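Local coordinates for encapsidation protein (Lactococcus phage asccphi28, PDB 7JQP), which acts as the DNA packaging motor of the phage, an ASCE-fold ATPase that probably uses ATP hydrolysis to drive the viral genome into its capsid, at residues L201-T206 against E218-Q223; G283-K288 against Y296-K301. All blocks are in the same frame, centred on the assembly; numbering follows the deposited sequence.

Contact 1 (L201-T206 against E218-Q223)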
ATOM      1  N   LEU A 201      20.709  24.240  14.435  1.00 36.23           N
ATOM      2  CA  LEU A 201      21.932  24.203  15.226  1.00 37.96           C
ATOM      3  C   LEU A 201      22.607  25.567  15.251  1.00 41.35           C
ATOM      4  O   LEU A 201      23.242  25.930  16.249  1.00 45.91           O
ATOM      5  CB  LEU A 201      22.890  23.159  14.660  1.00 27.79           C
ATOM      6  CG  LEU A 201      22.536  21.691  14.891  1.00 32.41           C
ATOM      7  CD1 LEU A 201      23.579  20.794  14.234  1.00 33.54           C
ATOM      8  CD2 LEU A 201      22.417  21.381  16.372  1.00 43.66           C
ATOM      9  N   GLY A 202      22.472  26.332  14.173  1.00 36.03           N
ATOM     10  CA  GLY A 202      23.192  27.573  14.023  1.00 43.16           C
ATOM     11  C   GLY A 202      24.524  27.439  13.331  1.00 34.81           C
ATOM     12  O   GLY A 202      25.334  28.373  13.397  1.00 37.23           O
ATOM     13  N   TYR A 203      24.781  26.307  12.682  1.00 36.22           N
ATOM     14  CA  TYR A 203      26.065  26.045  12.057  1.00 35.10           C
ATOM     15  C   TYR A 203      26.022  26.417  10.581  1.00 28.02           C
ATOM     16  O   TYR A 203      25.125  25.983   9.851  1.00 28.30           O
ATOM     17  CB  TYR A 203      26.465  24.576  12.199  1.00 32.71           C
ATOM     18  CG  TYR A 203      27.833  24.325  11.621  1.00 33.81           C
ATOM     19  CD1 TYR A 203      28.956  24.851  12.241  1.00 47.23           C
ATOM     20  CD2 TYR A 203      28.008  23.600  10.450  1.00 34.79           C
ATOM     21  CE1 TYR A 203      30.213  24.653  11.731  1.00 53.54           C
ATOM     22  CE2 TYR A 203      29.272  23.394   9.928  1.00 40.34           C
ATOM     23  CZ  TYR A 203      30.370  23.925  10.574  1.00 51.90           C
ATOM     24  OH  TYR A 203      31.634  23.731  10.069  1.00 61.94           O
ATOM     25  N   TYR A 204      26.996  27.216  10.153  1.00 37.78           N
ATOM     26  CA  TYR A 204      27.201  27.561   8.751  1.00 37.99           C
ATOM     27  C   TYR A 204      28.394  26.764   8.240  1.00 42.05           C
ATOM     28  O   TYR A 204      29.489  26.856   8.804  1.00 41.94           O
ATOM     29  CB  TYR A 204      27.438  29.064   8.609  1.00 34.92           C
ATOM     30  CG  TYR A 204      27.837  29.524   7.228  1.00 28.15           C
ATOM     31  CD1 TYR A 204      26.893  29.684   6.224  1.00 28.21           C
ATOM     32  CD2 TYR A 204      29.162  29.812   6.933  1.00 41.30           C
ATOM     33  CE1 TYR A 204      27.258  30.112   4.963  1.00 29.64           C
ATOM     34  CE2 TYR A 204      29.536  30.237   5.678  1.00 51.43           C
ATOM     35  CZ  TYR A 204      28.583  30.385   4.695  1.00 37.24           C
ATOM     36  OH  TYR A 204      28.961  30.813   3.445  1.00 43.00           O
ATOM     37  N   LEU A 205      28.180  25.969   7.195  1.00 48.12           N
ATOM     38  CA  LEU A 205      29.228  25.087   6.694  1.00 44.41           C
ATOM     39  C   LEU A 205      30.153  25.855   5.759  1.00 43.39           C
ATOM     40  O   LEU A 205      29.705  26.463   4.785  1.00 44.32           O
ATOM     41  CB  LEU A 205      28.613  23.883   5.980  1.00 42.86           C
ATOM     42  CG  LEU A 205      29.570  22.890   5.323  1.00 47.92           C
ATOM     43  CD1 LEU A 205      30.456  22.240   6.368  1.00 46.28           C
ATOM     44  CD2 LEU A 205      28.792  21.817   4.566  1.00 44.96           C
ATOM     45  N   THR A 206      31.447  25.824   6.063  1.00 50.92           N
ATOM     46  CA  THR A 206      32.460  26.524   5.287  1.00 65.17           C
ATOM     47  C   THR A 206      33.642  25.590   5.065  1.00 67.41           C
ATOM     48  O   THR A 206      33.936  24.726   5.896  1.00 58.97           O
ATOM     49  CB  THR A 206      32.913  27.817   5.989  1.00 80.15           C
ATOM     50  OG1 THR A 206      34.009  28.399   5.272  1.00 73.50           O
ATOM     51  CG2 THR A 206      33.335  27.540   7.423  1.00101.36           C
ATOM     52  N   GLU A 218      29.123  26.402  21.603  1.00 44.05           N
ATOM     53  CA  GLU A 218      28.659  26.473  22.983  1.00 52.58           C
ATOM     54  C   GLU A 218      27.871  25.226  23.366  1.00 47.60           C
ATOM     55  O   GLU A 218      28.076  24.661  24.447  1.00 56.11           O
ATOM     56  CB  GLU A 218      27.817  27.730  23.193  1.00 54.22           C
ATOM     57  CG  GLU A 218      27.503  28.024  24.652  1.00 63.58           C
ATOM     58  CD  GLU A 218      26.394  29.045  24.816  1.00 75.77           C
ATOM     59  OE1 GLU A 218      26.097  29.767  23.840  1.00 69.06           O
ATOM     60  OE2 GLU A 218      25.818  29.125  25.922  1.00 80.47           O
ATOM     61  N   ASP A 219      26.960  24.785  22.498  1.00 44.99           N
ATOM     62  CA  ASP A 219      26.063  23.688  22.820  1.00 53.38           C
ATOM     63  C   ASP A 219      26.357  22.403  22.057  1.00 54.55           C
ATOM     64  O   ASP A 219      25.729  21.378  22.349  1.00 40.52           O
ATOM     65  CB  ASP A 219      24.606  24.097  22.542  1.00 61.03           C
ATOM     66  CG  ASP A 219      24.292  25.504  23.012  1.00 61.67           C
ATOM     67  OD1 ASP A 219      24.525  25.805  24.201  1.00 58.00           O
ATOM     68  OD2 ASP A 219      23.816  26.312  22.187  1.00 65.00           O
ATOM     69  N   TYR A 220      27.283  22.416  21.100  1.00 48.68           N
ATOM     70  CA  TYR A 220      27.518  21.219  20.307  1.00 40.52           C
ATOM     71  C   TYR A 220      28.907  21.257  19.691  1.00 36.00           C
ATOM     72  O   TYR A 220      29.564  22.300  19.640  1.00 32.52           O
ATOM     73  CB  TYR A 220      26.457  21.060  19.205  1.00 45.36           C
ATOM     74  CG  TYR A 220      26.466  22.168  18.172  1.00 37.90           C
ATOM     75  CD1 TYR A 220      27.292  22.100  17.057  1.00 30.48           C
ATOM     76  CD2 TYR A 220      25.645  23.278  18.309  1.00 46.55           C
ATOM     77  CE1 TYR A 220      27.305  23.109  16.113  1.00 29.06           C
ATOM     78  CE2 TYR A 220      25.650  24.290  17.371  1.00 42.57           C
ATOM     79  CZ  TYR A 220      26.479  24.201  16.276  1.00 32.20           C
ATOM     80  OH  TYR A 220      26.481  25.213  15.345  1.00 47.41           O
ATOM     81  N   CYS A 221      29.333  20.089  19.212  1.00 44.36           N
ATOM     82  CA  CYS A 221      30.633  19.890  18.588  1.00 48.45           C
ATOM     83  C   CYS A 221      30.420  19.277  17.213  1.00 43.88           C
ATOM     84  O   CYS A 221      29.602  18.367  17.054  1.00 44.64           O
ATOM     85  CB  CYS A 221      31.511  18.979  19.449  1.00 46.37           C
ATOM     86  SG  CYS A 221      33.226  18.869  18.921  1.00 66.00           S
ATOM     87  N   VAL A 222      31.152  19.775  16.222  1.00 45.39           N
ATOM     88  CA  VAL A 222      31.041  19.301  14.848  1.00 50.76           C
ATOM     89  C   VAL A 222      32.365  18.670  14.447  1.00 48.49           C
ATOM     90  O   VAL A 222      33.428  19.276  14.627  1.00 55.91           O
ATOM     91  CB  VAL A 222      30.663  20.436  13.878  1.00 54.77           C
ATOM     92  CG1 VAL A 222      30.599  19.912  12.445  1.00 36.62           C
ATOM     93  CG2 VAL A 222      29.334  21.062  14.284  1.00 57.78           C
ATOM     94  N   GLN A 223      32.296  17.456  13.906  1.00 44.54           N
ATOM     95  CA  GLN A 223      33.461  16.747  13.402  1.00 45.52           C
ATOM     96  C   GLN A 223      33.187  16.285  11.977  1.00 44.57           C
ATOM     97  O   GLN A 223      32.067  15.882  11.649  1.00 52.76           O
ATOM     98  CB  GLN A 223      33.827  15.544  14.282  1.00 54.86           C
ATOM     99  CG  GLN A 223      35.174  14.951  13.891  1.00 58.13           C
ATOM    100  CD  GLN A 223      35.323  13.506  14.303  1.00 63.68           C
ATOM    101  OE1 GLN A 223      34.334  12.824  14.563  1.00 78.93           O
ATOM    102  NE2 GLN A 223      36.544  12.992  14.224  1.00 69.21           N
TER
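Tyr-220 CG lies between its backbone N and carbonyl carbon (chi1 64°) and Tyr-203 CG anti to its own N (chi1 -177°); from there the two side chains cross at about a right angle. The phenol end of Tyr-220 comes up to the base of the other: Tyr-220 OH lies 3.2 Å from Tyr-203 CB, near the plane of the Tyr-203 ring. That hydroxyl gives a weak, 3.4 Å hydrogen bond to Leu-201 O, and Leu-201 CB packs 4.0 Å from Tyr-220 CE2. Val-222 CG2 lies over one face of the Tyr-203 ring, 4.3 Å from CD1, and is also at the edge of the Tyr-220 ring. Gly-202, with positive phi, is the C-prime residue of the Schellman motif that ends helix 196-201. The far end of Tyr-203 is hydrogen-bonded through OH to Asp-209 OD2. Beside this packing, salt bridges join Asp-219 to Arg-240 and Glu-218 to Lys-244 of a neighbouring subunit. With its one cross-segment hydrogen bond weak, the contact rests mainly on buried apolar and aromatic surface, which sets the end of helix 196-201 on Tyr-220, just before strand 221-225, and Tyr-203 on Val-222 of that strand.

Contact 2 (G283-K288 against Y296-K301)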
ATOM      1  N   GLY A 283      13.864  41.902   6.995  1.00 36.01           N
ATOM      2  CA  GLY A 283      13.407  42.712   5.888  1.00 41.28           C
ATOM      3  C   GLY A 283      13.901  42.162   4.568  1.00 36.09           C
ATOM      4  O   GLY A 283      14.990  41.596   4.474  1.00 42.95           O
ATOM      5  N   ILE A 284      13.071  42.335   3.543  1.00 39.38           N
ATOM      6  CA  ILE A 284      13.406  41.963   2.175  1.00 45.14           C
ATOM      7  C   ILE A 284      13.444  43.238   1.348  1.00 36.77           C
ATOM      8  O   ILE A 284      12.473  44.002   1.330  1.00 35.50           O
ATOM      9  CB  ILE A 284      12.397  40.960   1.587  1.00 43.84           C
ATOM     10  CG1 ILE A 284      12.508  39.619   2.315  1.00 42.98           C
ATOM     11  CG2 ILE A 284      12.632  40.796   0.092  1.00 49.99           C
ATOM     12  CD1 ILE A 284      11.513  38.572   1.854  1.00 46.31           C
ATOM     13  N   ALA A 285      14.560  43.463   0.663  1.00 40.98           N
ATOM     14  CA  ALA A 285      14.760  44.660  -0.139  1.00 38.01           C
ATOM     15  C   ALA A 285      14.833  44.271  -1.606  1.00 42.60           C
ATOM     16  O   ALA A 285      15.570  43.350  -1.974  1.00 45.78           O
ATOM     17  CB  ALA A 285      16.037  45.395   0.274  1.00 35.74           C
ATOM     18  N   GLU A 286      14.071  44.974  -2.435  1.00 47.40           N
ATOM     19  CA  GLU A 286      14.039  44.749  -3.872  1.00 44.41           C
ATOM     20  C   GLU A 286      14.651  45.953  -4.569  1.00 34.71           C
ATOM     21  O   GLU A 286      14.224  47.092  -4.345  1.00 49.50           O
ATOM     22  CB  GLU A 286      12.609  44.506  -4.353  1.00 45.29           C
ATOM     23  CG  GLU A 286      12.045  43.156  -3.918  1.00 53.46           C
ATOM     24  CD  GLU A 286      10.649  42.907  -4.445  1.00 67.73           C
ATOM     25  OE1 GLU A 286      10.033  43.860  -4.968  1.00 73.25           O
ATOM     26  OE2 GLU A 286      10.170  41.758  -4.340  1.00 61.68           O
ATOM     27  N   ARG A 287      15.648  45.696  -5.409  1.00 29.38           N
ATOM     28  CA  ARG A 287      16.367  46.726  -6.146  1.00 40.79           C
ATOM     29  C   ARG A 287      16.131  46.588  -7.639  1.00 41.48           C
ATOM     30  O   ARG A 287      16.430  45.544  -8.226  1.00 54.44           O
ATOM     31  CB  ARG A 287      17.862  46.662  -5.826  1.00 41.33           C
ATOM     32  CG  ARG A 287      18.753  47.294  -6.881  1.00 44.17           C
ATOM     33  CD  ARG A 287      20.158  47.534  -6.366  1.00 46.38           C
ATOM     34  NE  ARG A 287      21.155  47.392  -7.421  1.00 50.42           N
ATOM     35  CZ  ARG A 287      22.140  48.247  -7.678  1.00 69.36           C
ATOM     36  NH1 ARG A 287      22.262  49.374  -6.990  1.00 64.13           N
ATOM     37  NH2 ARG A 287      22.997  47.973  -8.652  1.00 73.94           N
ATOM     38  N   LYS A 288      15.625  47.656  -8.250  1.00 50.55           N
ATOM     39  CA  LYS A 288      15.358  47.640  -9.680  1.00 47.31           C
ATOM     40  C   LYS A 288      16.676  47.717 -10.440  1.00 44.15           C
ATOM     41  O   LYS A 288      17.485  48.621 -10.212  1.00 43.02           O
ATOM     42  CB  LYS A 288      14.449  48.806 -10.067  1.00 38.12           C
ATOM     43  N   TYR A 296      17.567  41.396  -1.843  1.00 36.40           N
ATOM     44  CA  TYR A 296      18.475  41.402  -0.704  1.00 36.50           C
ATOM     45  C   TYR A 296      17.693  41.048   0.551  1.00 39.48           C
ATOM     46  O   TYR A 296      16.638  41.632   0.814  1.00 38.32           O
ATOM     47  CB  TYR A 296      19.155  42.759  -0.509  1.00 36.01           C
ATOM     48  CG  TYR A 296      20.064  43.183  -1.633  1.00 28.93           C
ATOM     49  CD1 TYR A 296      19.549  43.603  -2.849  1.00 34.90           C
ATOM     50  CD2 TYR A 296      21.443  43.174  -1.472  1.00 37.39           C
ATOM     51  CE1 TYR A 296      20.381  44.000  -3.875  1.00 41.18           C
ATOM     52  CE2 TYR A 296      22.283  43.573  -2.490  1.00 39.68           C
ATOM     53  CZ  TYR A 296      21.746  43.985  -3.691  1.00 36.57           C
ATOM     54  OH  TYR A 296      22.578  44.379  -4.712  1.00 54.06           O
ATOM     55  N   TYR A 297      18.213  40.102   1.325  1.00 35.54           N
ATOM     56  CA  TYR A 297      17.603  39.665   2.574  1.00 33.38           C
ATOM     57  C   TYR A 297      18.415  40.245   3.721  1.00 36.13           C
ATOM     58  O   TYR A 297      19.616  39.975   3.829  1.00 33.33           O
ATOM     59  CB  TYR A 297      17.553  38.140   2.649  1.00 42.09           C
ATOM     60  CG  TYR A 297      16.454  37.521   1.815  1.00 34.43           C
ATOM     61  CD1 TYR A 297      16.185  37.980   0.533  1.00 39.27           C
ATOM     62  CD2 TYR A 297      15.690  36.473   2.309  1.00 41.40           C
ATOM     63  CE1 TYR A 297      15.182  37.419  -0.229  1.00 42.39           C
ATOM     64  CE2 TYR A 297      14.685  35.903   1.550  1.00 47.35           C
ATOM     65  CZ  TYR A 297      14.437  36.380   0.281  1.00 43.16           C
ATOM     66  OH  TYR A 297      13.438  35.819  -0.481  1.00 46.67           O
ATOM     67  N   GLN A 298      17.761  41.030   4.577  1.00 35.24           N
ATOM     68  CA  GLN A 298      18.451  41.774   5.618  1.00 41.08           C
ATOM     69  C   GLN A 298      17.774  41.558   6.965  1.00 36.46           C
ATOM     70  O   GLN A 298      16.614  41.145   7.047  1.00 34.44           O
ATOM     71  CB  GLN A 298      18.495  43.282   5.307  1.00 49.79           C
ATOM     72  CG  GLN A 298      18.699  43.630   3.842  1.00 37.61           C
ATOM     73  CD  GLN A 298      18.178  45.018   3.500  1.00 41.62           C
ATOM     74  OE1 GLN A 298      17.222  45.501   4.108  1.00 37.41           O
ATOM     75  NE2 GLN A 298      18.810  45.667   2.531  1.00 48.52           N
ATOM     76  N   VAL A 299      18.525  41.863   8.023  1.00 37.88           N
ATOM     77  CA  VAL A 299      18.053  41.781   9.400  1.00 39.09           C
ATOM     78  C   VAL A 299      18.298  43.124  10.069  1.00 44.52           C
ATOM     79  O   VAL A 299      19.397  43.682   9.965  1.00 48.37           O
ATOM     80  CB  VAL A 299      18.767  40.657  10.177  1.00 32.98           C
ATOM     81  CG1 VAL A 299      18.165  40.498  11.563  1.00 43.05           C
ATOM     82  CG2 VAL A 299      18.696  39.353   9.393  1.00 44.92           C
ATOM     83  N   TYR A 300      17.278  43.649  10.744  1.00 37.82           N
ATOM     84  CA  TYR A 300      17.371  44.915  11.458  1.00 38.59           C
ATOM     85  C   TYR A 300      17.089  44.678  12.936  1.00 40.50           C
ATOM     86  O   TYR A 300      16.050  44.113  13.293  1.00 41.61           O
ATOM     87  CB  TYR A 300      16.390  45.941  10.885  1.00 39.90           C
ATOM     88  CG  TYR A 300      16.690  46.327   9.454  1.00 35.33           C
ATOM     89  CD1 TYR A 300      16.127  45.627   8.397  1.00 41.71           C
ATOM     90  CD2 TYR A 300      17.538  47.387   9.161  1.00 39.99           C
ATOM     91  CE1 TYR A 300      16.398  45.972   7.086  1.00 40.60           C
ATOM     92  CE2 TYR A 300      17.815  47.739   7.853  1.00 42.83           C
ATOM     93  CZ  TYR A 300      17.244  47.028   6.819  1.00 44.05           C
ATOM     94  OH  TYR A 300      17.520  47.377   5.517  1.00 44.81           O
ATOM     95  N   LYS A 301      18.022  45.107  13.790  1.00 47.97           N
ATOM     96  CA  LYS A 301      17.856  44.914  15.228  1.00 47.50           C
ATOM     97  C   LYS A 301      16.732  45.783  15.783  1.00 51.92           C
ATOM     98  O   LYS A 301      16.009  45.359  16.692  1.00 46.88           O
ATOM     99  CB  LYS A 301      19.170  45.206  15.953  1.00 45.45           C
ATOM    100  CG  LYS A 301      20.178  44.064  15.879  1.00 55.73           C
ATOM    101  CD  LYS A 301      21.457  44.382  16.644  1.00 62.86           C
ATOM    102  CE  LYS A 301      22.296  43.129  16.865  1.00 75.84           C
ATOM    103  NZ  LYS A 301      23.387  43.348  17.858  1.00 81.51           N
TER
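Gln-298 O accepts two hydrogen bonds, one from Gly-283 N at 2.9 Å across the strands and one from Trp-358 NE1 of helix 352-365. The donor Gly-283 N stands above the carbonyl plane of Gln-298, although its N-H points nearly straight at the oxygen (171°). The pair is completed by Gln-298 N to Gly-283 O, 2.8 Å. Two residues along, Ala-285 and Tyr-296 form a second doubly bonded pair: Ala-285 N to Tyr-296 O is almost linear (177°), and Tyr-296 N returns to Ala-285 O in the plane of that carbonyl. Between them lies the non-hydrogen-bonded pair Ile-284 and Tyr-297, whose side chains run side by side. Ile-284 CG1, anti to its carbonyl carbon (chi1 -67°), sits over the centre of the Tyr-297 ring in a CH-pi contact, 4.2 Å from the centroid, while CD1 lies 4.0 Å from Tyr-297 CZ. Tyr-297 OH bonds to Tyr-338 O. On the face bearing Ala-285, Tyr-296 and Gln-298, Ala-285 CB touches Gln-298 NE2 at 3.6 Å and Tyr-296 CB at 4.2 Å. Farther toward the turn, Arg-287 CB comes obliquely to the Tyr-296 ring, 4.2 Å from CE1, and that ring stacks with Tyr-267. Such alternation of pairs is the ladder of antiparallel strands; as 280-288 and 293-300 follow one another through a short turn, they form a beta hairpin, whose face bearing Ile-284 and Tyr-297 packs on helices 328-343 and 352-365.

How the contacts relate
Contact 1 closes before contact 2 opens along the chain, and their centres lie 26 Å apart with nearest atoms about 13 Å apart. They belong to different sheets: 218-223 runs into strand 221-225 near one margin of the large mixed sheet that also holds strand 21-26, which leads into a probable Walker A loop, whereas both segments of contact 2 lie on neighbouring strands, 280-288 and 293-300, of the smaller, later sheet. Tyr-204, beside the residues of contact 1, packs on the start of helix 352-365, while Trp-358 of that helix touches the hairpin. The helix thus links the probable ATPase core, sampled by contact 1, to the later beta region of contact 2.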